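Side-chain contacts in MxaA (Stigmatella aurantiaca, PDB 4W4T), which contributes the NADPH-binding terminal reductase domain of the myxalamid polyketide–peptide assembly line, which probably releases the chain by reduction to a primary alcohol: residues A[224-227]-A[228-232]; A[407-410]-A[411-415]; A[72-75]-A[76-79]. All blocks are in the same frame, centred on the assembly; numbering follows the deposited sequence.

Interaction 1: A[224-227]-A[228-232]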
ATOM      1  N   VAL A 224     -12.567 -10.447 -17.602  1.00 12.18           N
ATOM      2  CA  VAL A 224     -14.019 -10.554 -17.578  1.00 13.15           C
ATOM      3  C   VAL A 224     -14.664  -9.541 -18.543  1.00 13.35           C
ATOM      4  O   VAL A 224     -15.575  -9.885 -19.315  1.00 12.29           O
ATOM      5  CB  VAL A 224     -14.549 -10.350 -16.142  1.00 14.15           C
ATOM      6  CG1 VAL A 224     -16.061 -10.359 -16.116  1.00 12.75           C
ATOM      7  CG2 VAL A 224     -14.002 -11.441 -15.236  1.00 15.31           C
ATOM      8  N   ALA A 225     -14.206  -8.290 -18.494  1.00 11.99           N
ATOM      9  CA  ALA A 225     -14.739  -7.264 -19.392  1.00 12.67           C
ATOM     10  C   ALA A 225     -14.606  -7.682 -20.859  1.00 13.23           C
ATOM     11  O   ALA A 225     -15.560  -7.554 -21.641  1.00 12.76           O
ATOM     12  CB  ALA A 225     -14.041  -5.929 -19.156  1.00 11.54           C
ATOM     13  N   GLU A 226     -13.441  -8.203 -21.234  1.00 12.35           N
ATOM     14  CA  GLU A 226     -13.254  -8.568 -22.637  1.00 13.85           C
ATOM     15  C   GLU A 226     -14.139  -9.751 -23.014  1.00 12.76           C
ATOM     16  O   GLU A 226     -14.633  -9.809 -24.136  1.00 13.20           O
ATOM     17  CB  GLU A 226     -11.782  -8.878 -22.942  1.00 12.47           C
ATOM     18  CG  GLU A 226     -11.405  -8.561 -24.395  1.00 11.93           C
ATOM     19  CD  GLU A 226     -10.049  -9.120 -24.761  1.00 11.95           C
ATOM     20  OE1 GLU A 226      -9.048  -8.406 -24.582  1.00 13.49           O
ATOM     21  OE2 GLU A 226      -9.998 -10.280 -25.211  1.00 14.58           O
ATOM     22  N   LYS A 227     -14.363 -10.676 -22.084  1.00 14.30           N
ATOM     23  CA  LYS A 227     -15.326 -11.766 -22.323  1.00 14.72           C
ATOM     24  C   LYS A 227     -16.722 -11.222 -22.632  1.00 14.83           C
ATOM     25  O   LYS A 227     -17.394 -11.700 -23.554  1.00 14.26           O
ATOM     26  CB  LYS A 227     -15.394 -12.712 -21.124  1.00 18.03           C
ATOM     27  CG  LYS A 227     -14.108 -13.491 -20.877  1.00 19.30           C
ATOM     28  CD  LYS A 227     -13.921 -14.587 -21.903  1.00 22.64           C
ATOM     29  CE  LYS A 227     -14.688 -15.835 -21.515  1.00 28.33           C
ATOM     30  NZ  LYS A 227     -14.430 -16.918 -22.513  1.00 33.67           N
ATOM     31  N   LEU A 228     -17.149 -10.215 -21.878  1.00 13.42           N
ATOM     32  CA  LEU A 228     -18.465  -9.610 -22.095  1.00 13.50           C
ATOM     33  C   LEU A 228     -18.545  -9.005 -23.485  1.00 15.28           C
ATOM     34  O   LEU A 228     -19.541  -9.175 -24.188  1.00 14.35           O
ATOM     35  CB  LEU A 228     -18.762  -8.543 -21.049  1.00 13.51           C
ATOM     36  CG  LEU A 228     -19.025  -9.054 -19.632  1.00 13.97           C
ATOM     37  CD1 LEU A 228     -19.283  -7.882 -18.700  1.00 16.34           C
ATOM     38  CD2 LEU A 228     -20.208 -10.014 -19.615  1.00 14.65           C
ATOM     39  N   VAL A 229     -17.473  -8.317 -23.875  1.00 13.94           N
ATOM     40  CA  VAL A 229     -17.429  -7.648 -25.166  1.00 13.30           C
ATOM     41  C   VAL A 229     -17.424  -8.682 -26.296  1.00 15.81           C
ATOM     42  O   VAL A 229     -18.108  -8.517 -27.315  1.00 14.26           O
ATOM     43  CB  VAL A 229     -16.200  -6.718 -25.265  1.00 14.85           C
ATOM     44  CG1 VAL A 229     -16.038  -6.188 -26.679  1.00 13.64           C
ATOM     45  CG2 VAL A 229     -16.345  -5.559 -24.298  1.00 12.35           C
ATOM     46  N   ARG A 230     -16.685  -9.769 -26.105  1.00 14.45           N
ATOM     47  CA  ARG A 230     -16.685 -10.836 -27.106  1.00 16.73           C
ATOM     48  C   ARG A 230     -18.073 -11.471 -27.286  1.00 18.12           C
ATOM     49  O   ARG A 230     -18.501 -11.735 -28.415  1.00 18.29           O
ATOM     50  CB  ARG A 230     -15.638 -11.891 -26.751  1.00 15.57           C
ATOM     51  CG  ARG A 230     -14.217 -11.356 -26.947  1.00 16.58           C
ATOM     52  CD  ARG A 230     -13.128 -12.417 -26.880  1.00 15.61           C
ATOM     53  NE  ARG A 230     -11.824 -11.750 -26.994  1.00 17.21           N
ATOM     54  CZ  ARG A 230     -11.265 -11.411 -28.151  1.00 17.43           C
ATOM     55  NH1 ARG A 230     -11.883 -11.703 -29.293  1.00 18.78           N
ATOM     56  NH2 ARG A 230     -10.097 -10.780 -28.176  1.00 17.05           N
ATOM     57  N   GLU A 231     -18.789 -11.705 -26.194  1.00 16.98           N
ATOM     58  CA  GLU A 231     -20.140 -12.253 -26.323  1.00 18.89           C
ATOM     59  C   GLU A 231     -21.066 -11.294 -27.067  1.00 19.18           C
ATOM     60  O   GLU A 231     -21.919 -11.728 -27.836  1.00 19.74           O
ATOM     61  CB  GLU A 231     -20.734 -12.594 -24.951  1.00 17.32           C
ATOM     62  CG  GLU A 231     -22.214 -13.042 -24.980  1.00 23.30           C
ATOM     63  CD  GLU A 231     -22.476 -14.312 -25.807  1.00 25.96           C
ATOM     64  OE1 GLU A 231     -21.517 -15.039 -26.136  1.00 25.35           O
ATOM     65  OE2 GLU A 231     -23.657 -14.581 -26.134  1.00 25.72           O
ATOM     66  N   ALA A 232     -20.914  -9.996 -26.825  1.00 15.87           N
ATOM     67  CA  ALA A 232     -21.698  -8.997 -27.540  1.00 16.30           C
ATOM     68  C   ALA A 232     -21.401  -9.086 -29.030  1.00 18.23           C
ATOM     69  O   ALA A 232     -22.307  -9.024 -29.856  1.00 19.20           O
ATOM     70  CB  ALA A 232     -21.407  -7.598 -27.024  1.00 13.84           C
TER
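Glu226 and Arg230, one helical turn apart, run side by side and point the same way, and their charged ends meet with carboxylate and guanidinium turned 70° against each other. The arginine comes side-on: NE lies 2.9 Å and NH2 3.0 Å from Glu226 OE2, both as hydrogen bonds of a salt bridge. That oxygen sits in the guanidinium plane, at its edge, whereas the fit to the carboxylate is skewed. NE arrives on the anti side of OE2, somewhat out of plane, and NH2 from well above the carboxylate, both nitrogens on the same face. Glu226 reaches them because CG stands anti to the backbone N (chi1 -151°) and the chain stays extended beyond it; Arg230 is extended from CG to NE, its CG passing 3.2 Å from Glu226 O. The main chain beneath is regular helix, with Arg230 N bonded to Glu226 O at 2.8 Å and Glu231 N to Lys227 O at 3.0 Å. Val229 brings CG2 to 3.4 Å from Ala225 O, and its side chain packs on Val239 and Ile241 of strand 239-248 and Tyr187 of strand 185-188. Further partners complete the polar cluster: Ser189 bonds Glu226 OE1, Arg243 makes a second salt bridge to OE2, and Thr307 OG1 bonds Arg230 NH2. The buried carboxylate thus has both oxygens engaged, and OE2 is shared by two arginines. Two cations converging on this oxygen would probably favour the ionised glutamate, whose charge would in turn balance the nearby Arg230 and Arg243 where helix 217-234 covers the sheet.

Interaction 2: A[407-410]-A[411-415]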
ATOM      1  N   LEU A 407      13.181  11.346 -20.205  1.00 15.36           N
ATOM      2  CA  LEU A 407      13.865  11.863 -19.030  1.00 16.89           C
ATOM      3  C   LEU A 407      13.893  13.401 -19.001  1.00 18.13           C
ATOM      4  O   LEU A 407      13.725  13.986 -17.943  1.00 18.57           O
ATOM      5  CB  LEU A 407      15.287  11.294 -18.958  1.00 16.50           C
ATOM      6  CG  LEU A 407      15.336   9.773 -18.785  1.00 17.83           C
ATOM      7  CD1 LEU A 407      16.785   9.245 -18.762  1.00 17.15           C
ATOM      8  CD2 LEU A 407      14.597   9.350 -17.523  1.00 16.67           C
ATOM      9  N   SER A 408      14.098  14.045 -20.152  1.00 18.62           N
ATOM     10  CA  SER A 408      14.156  15.513 -20.201  1.00 20.48           C
ATOM     11  C   SER A 408      12.850  16.147 -19.699  1.00 21.21           C
ATOM     12  O   SER A 408      12.867  17.130 -18.952  1.00 18.81           O
ATOM     13  CB  SER A 408      14.456  16.008 -21.624  1.00 22.35           C
ATOM     14  OG  SER A 408      15.658  15.436 -22.142  1.00 23.14           O
ATOM     15  N   SER A 409      11.730  15.558 -20.103  1.00 18.85           N
ATOM     16  CA  SER A 409      10.413  16.006 -19.655  1.00 19.83           C
ATOM     17  C   SER A 409      10.229  15.810 -18.146  1.00 22.51           C
ATOM     18  O   SER A 409       9.737  16.703 -17.456  1.00 22.63           O
ATOM     19  CB  SER A 409       9.315  15.268 -20.423  1.00 21.06           C
ATOM     20  OG  SER A 409       8.020  15.661 -19.964  1.00 22.89           O
ATOM     21  N   LEU A 410      10.635  14.653 -17.629  1.00 20.31           N
ATOM     22  CA  LEU A 410      10.535  14.391 -16.203  1.00 20.64           C
ATOM     23  C   LEU A 410      11.384  15.351 -15.387  1.00 23.78           C
ATOM     24  O   LEU A 410      10.980  15.761 -14.300  1.00 23.02           O
ATOM     25  CB  LEU A 410      10.932  12.947 -15.888  1.00 22.40           C
ATOM     26  CG  LEU A 410      10.012  11.921 -16.549  1.00 19.89           C
ATOM     27  CD1 LEU A 410      10.541  10.515 -16.331  1.00 21.41           C
ATOM     28  CD2 LEU A 410       8.597  12.067 -16.007  1.00 21.61           C
ATOM     29  N   VAL A 411      12.564  15.702 -15.901  1.00 22.84           N
ATOM     30  CA  VAL A 411      13.407  16.688 -15.225  1.00 20.05           C
ATOM     31  C   VAL A 411      12.735  18.059 -15.273  1.00 23.12           C
ATOM     32  O   VAL A 411      12.654  18.750 -14.257  1.00 25.83           O
ATOM     33  CB  VAL A 411      14.826  16.774 -15.846  1.00 23.27           C
ATOM     34  CG1 VAL A 411      15.583  17.976 -15.298  1.00 24.37           C
ATOM     35  CG2 VAL A 411      15.599  15.511 -15.567  1.00 20.02           C
ATOM     36  N   HIS A 412      12.228  18.438 -16.443  1.00 21.93           N
ATOM     37  CA  HIS A 412      11.638  19.759 -16.633  1.00 24.59           C
ATOM     38  C   HIS A 412      10.429  19.951 -15.721  1.00 28.40           C
ATOM     39  O   HIS A 412      10.176  21.051 -15.223  1.00 26.89           O
ATOM     40  CB  HIS A 412      11.234  19.958 -18.091  1.00 27.01           C
ATOM     41  CG  HIS A 412      10.561  21.268 -18.358  1.00 34.19           C
ATOM     42  ND1 HIS A 412      11.245  22.467 -18.388  1.00 35.71           N
ATOM     43  CD2 HIS A 412       9.265  21.572 -18.614  1.00 33.72           C
ATOM     44  CE1 HIS A 412      10.402  23.448 -18.649  1.00 34.75           C
ATOM     45  NE2 HIS A 412       9.192  22.931 -18.792  1.00 38.57           N
ATOM     46  N   ARG A 413       9.697  18.866 -15.492  1.00 25.11           N
ATOM     47  CA  ARG A 413       8.497  18.916 -14.670  1.00 25.01           C
ATOM     48  C   ARG A 413       8.795  18.673 -13.200  1.00 23.91           C
ATOM     49  O   ARG A 413       7.890  18.632 -12.377  1.00 24.89           O
ATOM     50  CB  ARG A 413       7.476  17.906 -15.186  1.00 25.17           C
ATOM     51  CG  ARG A 413       6.961  18.257 -16.567  1.00 29.18           C
ATOM     52  CD  ARG A 413       5.857  17.324 -17.003  1.00 29.99           C
ATOM     53  NE  ARG A 413       6.392  16.165 -17.704  1.00 28.96           N
ATOM     54  CZ  ARG A 413       5.968  14.919 -17.523  1.00 30.44           C
ATOM     55  NH1 ARG A 413       4.996  14.664 -16.644  1.00 27.57           N
ATOM     56  NH2 ARG A 413       6.516  13.932 -18.228  1.00 24.48           N
ATOM     57  N   GLY A 414      10.067  18.513 -12.864  1.00 24.39           N
ATOM     58  CA  GLY A 414      10.468  18.450 -11.471  1.00 23.58           C
ATOM     59  C   GLY A 414      10.288  17.085 -10.833  1.00 25.27           C
ATOM     60  O   GLY A 414      10.449  16.935  -9.627  1.00 26.16           O
ATOM     61  N   PHE A 415       9.959  16.085 -11.645  1.00 24.43           N
ATOM     62  CA  PHE A 415       9.794  14.722 -11.142  1.00 23.27           C
ATOM     63  C   PHE A 415      11.160  14.081 -10.842  1.00 24.89           C
ATOM     64  O   PHE A 415      11.316  13.342  -9.866  1.00 23.24           O
ATOM     65  CB  PHE A 415       8.998  13.895 -12.152  1.00 22.55           C
ATOM     66  CG  PHE A 415       8.698  12.501 -11.698  1.00 22.86           C
ATOM     67  CD1 PHE A 415       7.747  12.267 -10.718  1.00 23.80           C
ATOM     68  CD2 PHE A 415       9.351  11.419 -12.263  1.00 21.60           C
ATOM     69  CE1 PHE A 415       7.467  10.979 -10.301  1.00 22.02           C
ATOM     70  CE2 PHE A 415       9.071  10.134 -11.852  1.00 19.75           C
ATOM     71  CZ  PHE A 415       8.124   9.915 -10.866  1.00 23.22           C
TER
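Ser409 OG is gripped by two nitrogens of Arg413, NE at 2.8 Å and NH2 at 2.9 Å, and the hydroxyl oxygen lies at the guanidinium edge, near its plane. OG stands anti to the serine N (chi1 178°), while the arginine chain bends at chi3 (-90°) to turn its head back along the helix. An alanine in place of Ser409 would remove this shared acceptor for NE and NH2 and would probably leave that side of the guanidinium without its mate and freer to turn. NH1 of the same group bonds Trp256 O. Leu410 CD2 touches the head as well, 3.6 Å from Arg413 NH2, and also packs 3.9 Å from Phe415 CD2, the leucine and phenylalanine lying side by side. Here the helix ends in a Schellman motif: Gly414 takes positive phi (82°), and Phe415 N bonds Leu410 O and Gly414 N bonds Val411 O, 2.9 Å each. The turn carries Phe415 back beside the last helical turn, where its ring meets Lys267 in a cation-pi contact. Helix 400-412 is thus tied through Arg413 to the loop holding Trp256 and Thr258 and through Phe415 to helix 261-272, while Leu407 packs on Met325 and Phe328 of helix 318-328.

Interaction 3: A[72-75]-A[76-79]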
ATOM      1  N   LEU A  72      -8.797  11.556 -27.144  1.00 19.87           N
ATOM      2  CA  LEU A  72      -9.745  12.644 -27.389  1.00 20.13           C
ATOM      3  C   LEU A  72      -9.192  13.615 -28.430  1.00 21.21           C
ATOM      4  O   LEU A  72      -9.873  13.962 -29.403  1.00 21.75           O
ATOM      5  CB  LEU A  72     -10.070  13.383 -26.103  1.00 18.98           C
ATOM      6  CG  LEU A  72     -10.969  14.605 -26.299  1.00 19.98           C
ATOM      7  CD1 LEU A  72     -12.218  14.248 -27.103  1.00 18.39           C
ATOM      8  CD2 LEU A  72     -11.325  15.216 -24.959  1.00 21.59           C
ATOM      9  N   GLU A  73      -7.944  14.027 -28.241  1.00 21.48           N
ATOM     10  CA  GLU A  73      -7.349  15.011 -29.130  1.00 22.09           C
ATOM     11  C   GLU A  73      -7.237  14.422 -30.541  1.00 25.88           C
ATOM     12  O   GLU A  73      -7.521  15.098 -31.543  1.00 27.39           O
ATOM     13  CB  GLU A  73      -6.004  15.471 -28.561  1.00 25.97           C
ATOM     14  CG  GLU A  73      -5.402  16.701 -29.233  1.00 30.72           C
ATOM     15  CD  GLU A  73      -4.638  16.349 -30.488  1.00 32.98           C
ATOM     16  OE1 GLU A  73      -4.303  15.153 -30.644  1.00 34.47           O
ATOM     17  OE2 GLU A  73      -4.371  17.256 -31.312  1.00 32.15           O
ATOM     18  N   GLU A  74      -6.907  13.139 -30.624  1.00 23.99           N
ATOM     19  CA  GLU A  74      -6.828  12.475 -31.915  1.00 24.71           C
ATOM     20  C   GLU A  74      -8.195  12.338 -32.600  1.00 23.91           C
ATOM     21  O   GLU A  74      -8.301  12.482 -33.818  1.00 24.22           O
ATOM     22  CB  GLU A  74      -6.177  11.102 -31.757  1.00 23.81           C
ATOM     23  CG  GLU A  74      -5.904  10.393 -33.073  1.00 26.86           C
ATOM     24  CD  GLU A  74      -4.422  10.181 -33.318  1.00 29.77           C
ATOM     25  OE1 GLU A  74      -3.652  10.149 -32.327  1.00 31.24           O
ATOM     26  OE2 GLU A  74      -4.038  10.029 -34.494  1.00 29.85           O
ATOM     27  N   LEU A  75      -9.245  12.057 -31.833  1.00 21.17           N
ATOM     28  CA  LEU A  75     -10.581  11.933 -32.412  1.00 22.95           C
ATOM     29  C   LEU A  75     -11.087  13.264 -32.983  1.00 24.79           C
ATOM     30  O   LEU A  75     -11.771  13.287 -34.007  1.00 26.94           O
ATOM     31  CB  LEU A  75     -11.576  11.404 -31.359  1.00 19.51           C
ATOM     32  CG  LEU A  75     -11.491   9.898 -31.068  1.00 17.75           C
ATOM     33  CD1 LEU A  75     -12.362   9.551 -29.866  1.00 19.05           C
ATOM     34  CD2 LEU A  75     -11.891   9.058 -32.264  1.00 18.50           C
ATOM     35  N   CYS A  76     -10.760  14.366 -32.319  1.00 23.33           N
ATOM     36  CA  CYS A  76     -11.125  15.681 -32.848  1.00 26.09           C
ATOM     37  C   CYS A  76     -10.424  15.961 -34.186  1.00 29.59           C
ATOM     38  O   CYS A  76     -11.023  16.536 -35.099  1.00 29.00           O
ATOM     39  CB  CYS A  76     -10.800  16.772 -31.833  1.00 27.02           C
ATOM     40  SG  CYS A  76     -11.839  16.708 -30.352  1.00 29.86           S
ATOM     41  N   ARG A  77      -9.175  15.517 -34.317  1.00 28.41           N
ATOM     42  CA  ARG A  77      -8.421  15.784 -35.538  1.00 31.20           C
ATOM     43  C   ARG A  77      -8.869  14.919 -36.712  1.00 30.77           C
ATOM     44  O   ARG A  77      -8.881  15.374 -37.854  1.00 31.34           O
ATOM     45  CB  ARG A  77      -6.921  15.588 -35.290  1.00 32.22           C
ATOM     46  CG  ARG A  77      -6.276  16.755 -34.551  1.00 35.22           C
ATOM     47  CD  ARG A  77      -4.755  16.695 -34.582  1.00 36.39           C
ATOM     48  NE  ARG A  77      -4.233  15.708 -33.641  1.00 38.23           N
ATOM     49  CZ  ARG A  77      -3.824  14.493 -33.990  1.00 33.89           C
ATOM     50  NH1 ARG A  77      -3.876  14.115 -35.263  1.00 35.18           N
ATOM     51  NH2 ARG A  77      -3.373  13.659 -33.065  1.00 32.00           N
ATOM     52  N   ARG A  78      -9.236  13.672 -36.448  1.00 28.56           N
ATOM     53  CA  ARG A  78      -9.533  12.700 -37.480  1.00 29.35           C
ATOM     54  C   ARG A  78     -10.966  12.457 -37.822  1.00 32.53           C
ATOM     55  O   ARG A  78     -11.292  11.713 -38.718  1.00 37.24           O
ATOM     56  CB  ARG A  78      -8.911  11.388 -37.120  1.00 34.84           C
ATOM     57  CG  ARG A  78      -7.525  11.552 -36.584  1.00 32.92           C
ATOM     58  CD  ARG A  78      -6.529  11.275 -37.635  1.00 39.03           C
ATOM     59  NE  ARG A  78      -6.825  10.033 -38.287  1.00 41.87           N
ATOM     60  CZ  ARG A  78      -6.416   8.832 -37.912  1.00 39.95           C
ATOM     61  NH1 ARG A  78      -5.636   8.623 -36.837  1.00 36.40           N
ATOM     62  NH2 ARG A  78      -6.806   7.829 -38.630  1.00 38.17           N
ATOM     63  N   THR A  79     -11.833  13.060 -37.062  1.00 32.55           N
ATOM     64  CA  THR A  79     -13.258  12.977 -37.339  1.00 33.21           C
ATOM     65  C   THR A  79     -13.850  14.374 -37.286  1.00 29.81           C
ATOM     66  O   THR A  79     -13.239  15.283 -36.736  1.00 28.75           O
ATOM     67  CB  THR A  79     -14.005  12.103 -36.316  1.00 32.06           C
ATOM     68  OG1 THR A  79     -14.239  12.878 -35.134  1.00 27.75           O
ATOM     69  CG2 THR A  79     -13.205  10.855 -35.956  1.00 34.13           C
TER
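The guanidinium of Arg77 has Glu74 CA over one face, 3.8 Å above its plane and offset toward the rim, and the carboxylate of Glu73 at its edge. Glu73 and Arg77 planes are turned 37° apart, and the grip is side-on: NE bonds Glu73 OE2 at 2.8 Å and NH2 bonds OE1 at 3.0 Å, the latter through the syn lone pair. NE also makes a weak bond to OE1. The Arg78 guanidinium takes Glu74 OE2 at its edge, in plane, with NH1 at 3.2 Å, but the carboxylate is turned 76° against it and is met on the anti side. Between the two pairs, Glu74 OE1 makes a longer salt bridge of 3.6 Å to Arg77 NH2, so the four charges form one network. Bends at chi2 shape both glutamates: Glu73 leaves with CG anti to its backbone N (chi1 -168°) and then folds over toward Arg77. Glu74 has further partners on helix 287-298, Ser291 bonding OE1 and Ser292 bonding OE2, while Arg78 NH2 forms a salt bridge with Asp296. Below the charges, Cys76 SG lies 4.1 Å from Leu72 CD1, and both residues pack on Ile83 of strand 82-87. At the helix end Thr79 OG1 donates to Leu75 O at 2.7 Å and bonds Ala81 N, bridging the last turn to the chain leading into that strand. The buried Glu74 carboxylate is met by two serine hydroxyls and two arginines, an environment likely to favour its ionised form. Glu74 and Arg78 join helix 66-78 to helix 287-298 by charge and hydrogen bonds, whereas the Glu73–Arg77 pair bridges successive turns of its own helix.

In the fold
All three are local contacts along one helix each, interactions 2 and 3 running over its C-terminal end, and none touches another. Interactions 1 and 3 belong to helices flanking the parallel Rossmann sheet, their centres 26 Å apart; 72-79 lies in the beta-alpha-beta unit of strands 57-61 and 82-87. Interaction 2 closes the late helix 400-412, its centre 27 Å from that of interaction 3. The NADPH site is empty in this chain, but one side chain of each contact lies near that of a binding residue: Ala225 about 5 Å from Lys222, Leu72 about 8 Å from Thr64, Arg413 about 8 Å from Phe66. Interactions 1 and 2 lie on opposite sides of the chain's centre, nearest atoms about 28 Å apart.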